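Local atomic coordinates of nitrate transport protein nrtA (Synechocystis sp., PDB entry 2G29), a protein that binds nitrate as the substrate-binding protein of the NrtABCD ABC transporter, which takes up nitrate and probably also nitrite. Residues Met169-Arg172 with Tyr173-Ala177; Ala405-Asp408 with Ser409-Ile412. All coordinates share one frame; numbering follows the deposited sequence.

Contact 1. Residues Met169-Arg172 with Tyr173-Ala177; sequences MWIR and YWLAA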
ATOM      1  N   MET A 169      -9.872   2.626   0.636  1.00 10.00           N
ATOM      2  CA  MET A 169     -10.121   3.682  -0.358  1.00  8.99           C
ATOM      3  C   MET A 169     -10.336   3.111  -1.766  1.00  9.77           C
ATOM      4  O   MET A 169     -11.237   3.531  -2.481  1.00 10.93           O
ATOM      5  CB  MET A 169      -8.960   4.675  -0.408  1.00  9.21           C
ATOM      6  CG  MET A 169      -8.657   5.422   0.887  1.00 11.13           C
ATOM      7  SD  MET A 169     -10.054   6.275   1.673  1.00 11.46           S
ATOM      8  CE  MET A 169     -10.601   5.011   2.849  1.00 12.19           C
ATOM      9  N   TRP A 170      -9.559   2.100  -2.149  1.00  9.74           N
ATOM     10  CA  TRP A 170      -9.714   1.571  -3.515  1.00 10.51           C
ATOM     11  C   TRP A 170     -11.052   0.872  -3.712  1.00 11.15           C
ATOM     12  O   TRP A 170     -11.757   1.129  -4.693  1.00 10.72           O
ATOM     13  CB  TRP A 170      -8.637   0.561  -3.884  1.00 10.29           C
ATOM     14  CG  TRP A 170      -7.221   0.969  -3.663  1.00  8.20           C
ATOM     15  CD1 TRP A 170      -6.229   0.148  -3.212  1.00  9.19           C
ATOM     16  CD2 TRP A 170      -6.642   2.274  -3.802  1.00  9.64           C
ATOM     17  NE1 TRP A 170      -5.063   0.866  -3.047  1.00  9.61           N
ATOM     18  CE2 TRP A 170      -5.296   2.174  -3.392  1.00  9.20           C
ATOM     19  CE3 TRP A 170      -7.130   3.531  -4.220  1.00  9.54           C
ATOM     20  CZ2 TRP A 170      -4.420   3.268  -3.385  1.00 10.65           C
ATOM     21  CZ3 TRP A 170      -6.277   4.620  -4.218  1.00 10.90           C
ATOM     22  CH2 TRP A 170      -4.925   4.489  -3.799  1.00 12.00           C
ATOM     23  N   ILE A 171     -11.415  -0.013  -2.794  1.00  9.99           N
ATOM     24  CA  ILE A 171     -12.678  -0.713  -2.975  1.00  9.12           C
ATOM     25  C   ILE A 171     -13.894   0.212  -2.846  1.00 10.17           C
ATOM     26  O   ILE A 171     -14.854   0.047  -3.586  1.00 11.29           O
ATOM     27  CB  ILE A 171     -12.738  -1.993  -2.057  1.00 10.15           C
ATOM     28  CG1 ILE A 171     -13.677  -3.017  -2.693  1.00 10.81           C
ATOM     29  CG2 ILE A 171     -13.171  -1.653  -0.643  1.00 11.95           C
ATOM     30  CD1 ILE A 171     -13.566  -4.398  -2.056  1.00 12.38           C
ATOM     31  N   ARG A 172     -13.846   1.184  -1.940  1.00  9.88           N
ATOM     32  CA  ARG A 172     -14.943   2.147  -1.818  1.00 10.45           C
ATOM     33  C   ARG A 172     -15.021   3.005  -3.076  1.00 11.55           C
ATOM     34  O   ARG A 172     -16.120   3.349  -3.529  1.00 11.73           O
ATOM     35  CB  ARG A 172     -14.745   3.071  -0.629  1.00 11.00           C
ATOM     36  CG  ARG A 172     -14.982   2.403   0.705  1.00 12.52           C
ATOM     37  CD  ARG A 172     -14.667   3.347   1.846  1.00 10.95           C
ATOM     38  NE  ARG A 172     -15.030   2.709   3.115  1.00 11.71           N
ATOM     39  CZ  ARG A 172     -15.995   3.146   3.932  1.00 12.50           C
ATOM     40  NH1 ARG A 172     -16.697   4.249   3.643  1.00 16.14           N
ATOM     41  NH2 ARG A 172     -16.313   2.417   4.997  1.00 13.54           N
ATOM     42  N   TYR A 173     -13.882   3.374  -3.661  1.00  9.89           N
ATOM     43  CA  TYR A 173     -13.905   4.207  -4.871  1.00 10.37           C
ATOM     44  C   TYR A 173     -14.562   3.459  -6.031  1.00 10.87           C
ATOM     45  O   TYR A 173     -15.393   4.006  -6.772  1.00 11.22           O
ATOM     46  CB  TYR A 173     -12.457   4.625  -5.238  1.00 11.11           C
ATOM     47  CG  TYR A 173     -12.375   5.682  -6.300  1.00 10.99           C
ATOM     48  CD1 TYR A 173     -12.213   7.023  -5.953  1.00 10.62           C
ATOM     49  CD2 TYR A 173     -12.585   5.363  -7.656  1.00 12.19           C
ATOM     50  CE1 TYR A 173     -12.262   8.031  -6.922  1.00 10.01           C
ATOM     51  CE2 TYR A 173     -12.670   6.377  -8.620  1.00 10.95           C
ATOM     52  CZ  TYR A 173     -12.508   7.695  -8.255  1.00  9.42           C
ATOM     53  OH  TYR A 173     -12.648   8.762  -9.148  1.00 11.55           O
ATOM     54  N   TRP A 174     -14.186   2.194  -6.178  1.00 11.28           N
ATOM     55  CA  TRP A 174     -14.700   1.347  -7.251  1.00 11.94           C
ATOM     56  C   TRP A 174     -16.201   1.128  -7.085  1.00 12.05           C
ATOM     57  O   TRP A 174     -16.974   1.264  -8.058  1.00 11.33           O
ATOM     58  CB  TRP A 174     -13.915   0.027  -7.225  1.00 11.53           C
ATOM     59  CG  TRP A 174     -14.428  -1.135  -8.082  1.00 12.06           C
ATOM     60  CD1 TRP A 174     -14.413  -1.242  -9.445  1.00 13.07           C
ATOM     61  CD2 TRP A 174     -14.900  -2.370  -7.584  1.00 11.23           C
ATOM     62  NE1 TRP A 174     -14.839  -2.485  -9.822  1.00 13.15           N
ATOM     63  CE2 TRP A 174     -15.160  -3.202  -8.702  1.00 12.96           C
ATOM     64  CE3 TRP A 174     -15.147  -2.871  -6.304  1.00 12.78           C
ATOM     65  CZ2 TRP A 174     -15.645  -4.512  -8.561  1.00 13.49           C
ATOM     66  CZ3 TRP A 174     -15.622  -4.154  -6.163  1.00 13.61           C
ATOM     67  CH2 TRP A 174     -15.874  -4.967  -7.291  1.00 13.07           C
ATOM     68  N   LEU A 175     -16.640   0.823  -5.861  1.00 10.68           N
ATOM     69  CA  LEU A 175     -18.063   0.556  -5.629  1.00 12.03           C
ATOM     70  C   LEU A 175     -18.865   1.830  -5.780  1.00 12.97           C
ATOM     71  O   LEU A 175     -19.949   1.813  -6.366  1.00 13.24           O
ATOM     72  CB  LEU A 175     -18.306  -0.089  -4.251  1.00 12.50           C
ATOM     73  CG  LEU A 175     -17.826  -1.551  -4.191  1.00 12.05           C
ATOM     74  CD1 LEU A 175     -17.710  -2.042  -2.751  1.00 12.59           C
ATOM     75  CD2 LEU A 175     -18.805  -2.449  -4.969  1.00 13.69           C
ATOM     76  N   ALA A 176     -18.326   2.946  -5.313  1.00 12.50           N
ATOM     77  CA  ALA A 176     -19.028   4.204  -5.444  1.00 13.05           C
ATOM     78  C   ALA A 176     -19.145   4.635  -6.899  1.00 14.44           C
ATOM     79  O   ALA A 176     -20.183   5.178  -7.278  1.00 14.88           O
ATOM     80  CB  ALA A 176     -18.329   5.298  -4.614  1.00 14.21           C
ATOM     81  N   ALA A 177     -18.111   4.425  -7.712  1.00 13.15           N
ATOM     82  CA  ALA A 177     -18.193   4.802  -9.136  1.00 15.11           C
ATOM     83  C   ALA A 177     -19.311   3.974  -9.763  1.00 16.70           C
ATOM     84  O   ALA A 177     -19.960   4.416 -10.725  1.00 18.34           O
ATOM     85  CB  ALA A 177     -16.862   4.506  -9.844  1.00 16.04           C
TER
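Ala176 N donates to Arg172 O at 2.9 Å, with an N-H...O angle of 156°. The same i to i+4 ladder runs along the whole turn, Tyr173 N to Met169 O, Trp174 N to Trp170 O and Leu175 N to Ile171 O, all of it ordinary alpha-helix. Of these acceptors, Ile171 O is the one crowded by side-chain carbon. Leu175 lays CG over this oxygen, Leu175 CG to Ile171 O being 3.4 Å, and the six-membered ring of Trp174 meets it with its edge, CE3 lying 4.0 Å from Ile171 O in the plane of the indole.

The side-chain contact is apolar and belongs to Ile171. Its CG1 is swung anti to the backbone N (chi1 -154°), which carries that branch along the helix toward the following turn. There CG1 meets Trp174 CE3 at 3.9 Å, approaching the indole at a slant, while Leu175 CD1 comes to 4.1 Å from the same Ile171 CG1. One branch thus bridges an i+3 and an i+4 neighbour. The indole is anchored at its far end, where Trp174 NE1 donates to Gly140 O.

The other side chains reach outward from the helix. Arg172, extended from CG to NE, forms a salt bridge with Asp168 one turn back, bonds Thr188 and makes a cation-pi contact with Trp345. Trp170 donates to Glu239 and lies beside Gln126 and His167, both nitrate ligands, so this residue probably helps to back the binding site.

In the fold, helix 166-177 is the crossover of the beta-alpha-beta unit between strands 157-160 and 187-190. Ile171 and Trp174 rest on strand 207-211 of that sheet, whereas Met169, Tyr173 and Ala176 face helix 332-344.

Contact 2. Residues Ala405-Asp408 with Ser409-Ile412; sequences AYLD and SLKI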
ATOM      1  N   ALA A 405     -12.729  20.938  -4.720  1.00 15.08           N
ATOM      2  CA  ALA A 405     -13.388  20.757  -6.011  1.00 14.79           C
ATOM      3  C   ALA A 405     -13.458  19.262  -6.351  1.00 14.12           C
ATOM      4  O   ALA A 405     -14.411  18.805  -6.971  1.00 14.14           O
ATOM      5  CB  ALA A 405     -12.654  21.530  -7.112  1.00 13.67           C
ATOM      6  N   TYR A 406     -12.425  18.512  -5.967  1.00 12.43           N
ATOM      7  CA  TYR A 406     -12.440  17.076  -6.180  1.00 12.29           C
ATOM      8  C   TYR A 406     -13.616  16.472  -5.400  1.00 12.86           C
ATOM      9  O   TYR A 406     -14.407  15.717  -5.938  1.00 12.79           O
ATOM     10  CB  TYR A 406     -11.114  16.482  -5.703  1.00 11.83           C
ATOM     11  CG  TYR A 406     -11.171  14.987  -5.505  1.00 10.45           C
ATOM     12  CD1 TYR A 406     -11.113  14.106  -6.598  1.00 11.01           C
ATOM     13  CD2 TYR A 406     -11.271  14.441  -4.225  1.00 11.97           C
ATOM     14  CE1 TYR A 406     -11.145  12.714  -6.401  1.00 11.78           C
ATOM     15  CE2 TYR A 406     -11.310  13.060  -4.014  1.00 12.02           C
ATOM     16  CZ  TYR A 406     -11.246  12.198  -5.101  1.00 11.17           C
ATOM     17  OH  TYR A 406     -11.280  10.837  -4.924  1.00 11.49           O
ATOM     18  N   LEU A 407     -13.745  16.790  -4.108  1.00 13.03           N
ATOM     19  CA  LEU A 407     -14.848  16.235  -3.338  1.00 14.01           C
ATOM     20  C   LEU A 407     -16.199  16.667  -3.915  1.00 13.27           C
ATOM     21  O   LEU A 407     -17.155  15.861  -3.946  1.00 15.09           O
ATOM     22  CB  LEU A 407     -14.743  16.669  -1.869  1.00 15.03           C
ATOM     23  CG  LEU A 407     -13.546  16.167  -1.062  1.00 13.99           C
ATOM     24  CD1 LEU A 407     -13.518  16.914   0.289  1.00 15.39           C
ATOM     25  CD2 LEU A 407     -13.682  14.676  -0.822  1.00 14.40           C
ATOM     26  N   ASP A 408     -16.275  17.914  -4.390  1.00 15.11           N
ATOM     27  CA  ASP A 408     -17.532  18.395  -4.942  1.00 16.14           C
ATOM     28  C   ASP A 408     -17.929  17.635  -6.197  1.00 15.74           C
ATOM     29  O   ASP A 408     -19.114  17.560  -6.529  1.00 18.09           O
ATOM     30  CB  ASP A 408     -17.465  19.911  -5.246  1.00 16.44           C
ATOM     31  CG  ASP A 408     -17.379  20.773  -3.993  1.00 20.08           C
ATOM     32  OD1 ASP A 408     -17.661  20.271  -2.891  1.00 19.85           O
ATOM     33  OD2 ASP A 408     -17.028  21.979  -4.132  1.00 23.06           O
ATOM     34  N   SER A 409     -16.955  17.056  -6.896  1.00 14.19           N
ATOM     35  CA  SER A 409     -17.220  16.301  -8.108  1.00 12.74           C
ATOM     36  C   SER A 409     -17.683  14.861  -7.842  1.00 14.04           C
ATOM     37  O   SER A 409     -18.057  14.146  -8.761  1.00 15.57           O
ATOM     38  CB  SER A 409     -15.970  16.274  -9.024  1.00 13.43           C
ATOM     39  OG  SER A 409     -14.970  15.388  -8.506  1.00 13.66           O
ATOM     40  N   LEU A 410     -17.612  14.411  -6.589  1.00 13.86           N
ATOM     41  CA  LEU A 410     -18.009  13.039  -6.286  1.00 14.97           C
ATOM     42  C   LEU A 410     -19.468  12.978  -5.865  1.00 15.77           C
ATOM     43  O   LEU A 410     -19.911  13.777  -5.051  1.00 17.70           O
ATOM     44  CB  LEU A 410     -17.136  12.491  -5.162  1.00 13.12           C
ATOM     45  CG  LEU A 410     -15.624  12.579  -5.425  1.00 14.42           C
ATOM     46  CD1 LEU A 410     -14.871  12.316  -4.124  1.00 15.04           C
ATOM     47  CD2 LEU A 410     -15.208  11.571  -6.489  1.00 14.98           C
ATOM     48  N   LYS A 411     -20.198  12.014  -6.407  1.00 16.11           N
ATOM     49  CA  LYS A 411     -21.620  11.875  -6.084  1.00 18.36           C
ATOM     50  C   LYS A 411     -21.877  11.254  -4.704  1.00 16.85           C
ATOM     51  O   LYS A 411     -22.681  11.771  -3.921  1.00 19.01           O
ATOM     52  CB  LYS A 411     -22.293  11.020  -7.144  1.00 20.07           C
ATOM     53  CG  LYS A 411     -22.398  11.678  -8.507  1.00 26.97           C
ATOM     54  CD  LYS A 411     -22.975  10.700  -9.536  1.00 28.44           C
ATOM     55  CE  LYS A 411     -23.153  11.363 -10.897  1.00 30.55           C
ATOM     56  NZ  LYS A 411     -23.723  10.415 -11.901  1.00 33.07           N
ATOM     57  N   ILE A 412     -21.189  10.145  -4.410  1.00 15.11           N
ATOM     58  CA  ILE A 412     -21.380   9.450  -3.139  1.00 14.22           C
ATOM     59  C   ILE A 412     -20.254   9.778  -2.161  1.00 14.48           C
ATOM     60  O   ILE A 412     -19.084   9.588  -2.482  1.00 13.93           O
ATOM     61  CB  ILE A 412     -21.426   7.931  -3.372  1.00 14.88           C
ATOM     62  CG1 ILE A 412     -22.622   7.575  -4.277  1.00 14.58           C
ATOM     63  CG2 ILE A 412     -21.513   7.189  -2.028  1.00 14.16           C
ATOM     64  CD1 ILE A 412     -22.677   6.141  -4.661  1.00 16.52           C
TER
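Leu410 folds back from the loop so that its CD1 methyl sits over one face of the Tyr406 ring, 4.0 Å from the ring centroid and 29° off the normal, a CH-pi contact. The methyl is displaced toward the hydroxyl end: its closest ring atom is Tyr406 CE2, at 3.6 Å from Leu410 CD1. Leu410 CD1 also lies 4.2 Å from Leu407 CD2. The methyl is therefore shared between ring and leucine.

Near the C-terminal end of helix 403-408, Tyr406 O takes two donors. Both come from Ser409: Ser409 OG lies 2.6 Å and Ser409 N 3.0 Å from Tyr406 O. They approach differently, for OG is tilted only 16° from the carbonyl plane, whereas the N-H comes from well above it. Ser409 OG stands between its own N and carbonyl carbon (chi1 74°), which turns the hydroxyl back to the last helical turn. Leu410 N then bonds Leu407 O at 3.0 Å, while the regular i to i+4 bond, Ser409 N to Ala405 O, is weak.

The tyrosine is held from outside as well, its hydroxyl bonded to Glu341 of helix 332-344 and its ring meeting Phe398 edge-to-face. Were Tyr406 an alanine, the Leu410 methyl would probably lose the ring face it lies on and Glu341 its phenolic partner.

What the chemistry implies is a chain exit secured by two different means: i to i+3 backbone bonds and a serine hydroxyl satisfy carbonyls at the end of helix 403-408, and the leucine methyl, set against an aromatic face, probably helps to keep the departing loop close.

From the N terminus, the chain first builds contact 1 within helix 166-177, in the crossover between strands 157-160 and 187-190. Contact 2 comes more than two hundred residues later, where helix 403-408 gives way to the last modelled residues. Each closes only a short local turn, and they lie in series, neither nesting nor crossing. In space they meet all the same, their centres about 13 Å apart: Tyr173 CE1 packs 3.6 Å from Tyr406 OH, and Ile412 CD1 lies against Ala176 O. Helix 332-344 touches both, with Glu341 and Arg344 shared, so the end of the modelled chain is probably held beside the domain whose sheet includes strands 157-160 and 187-190.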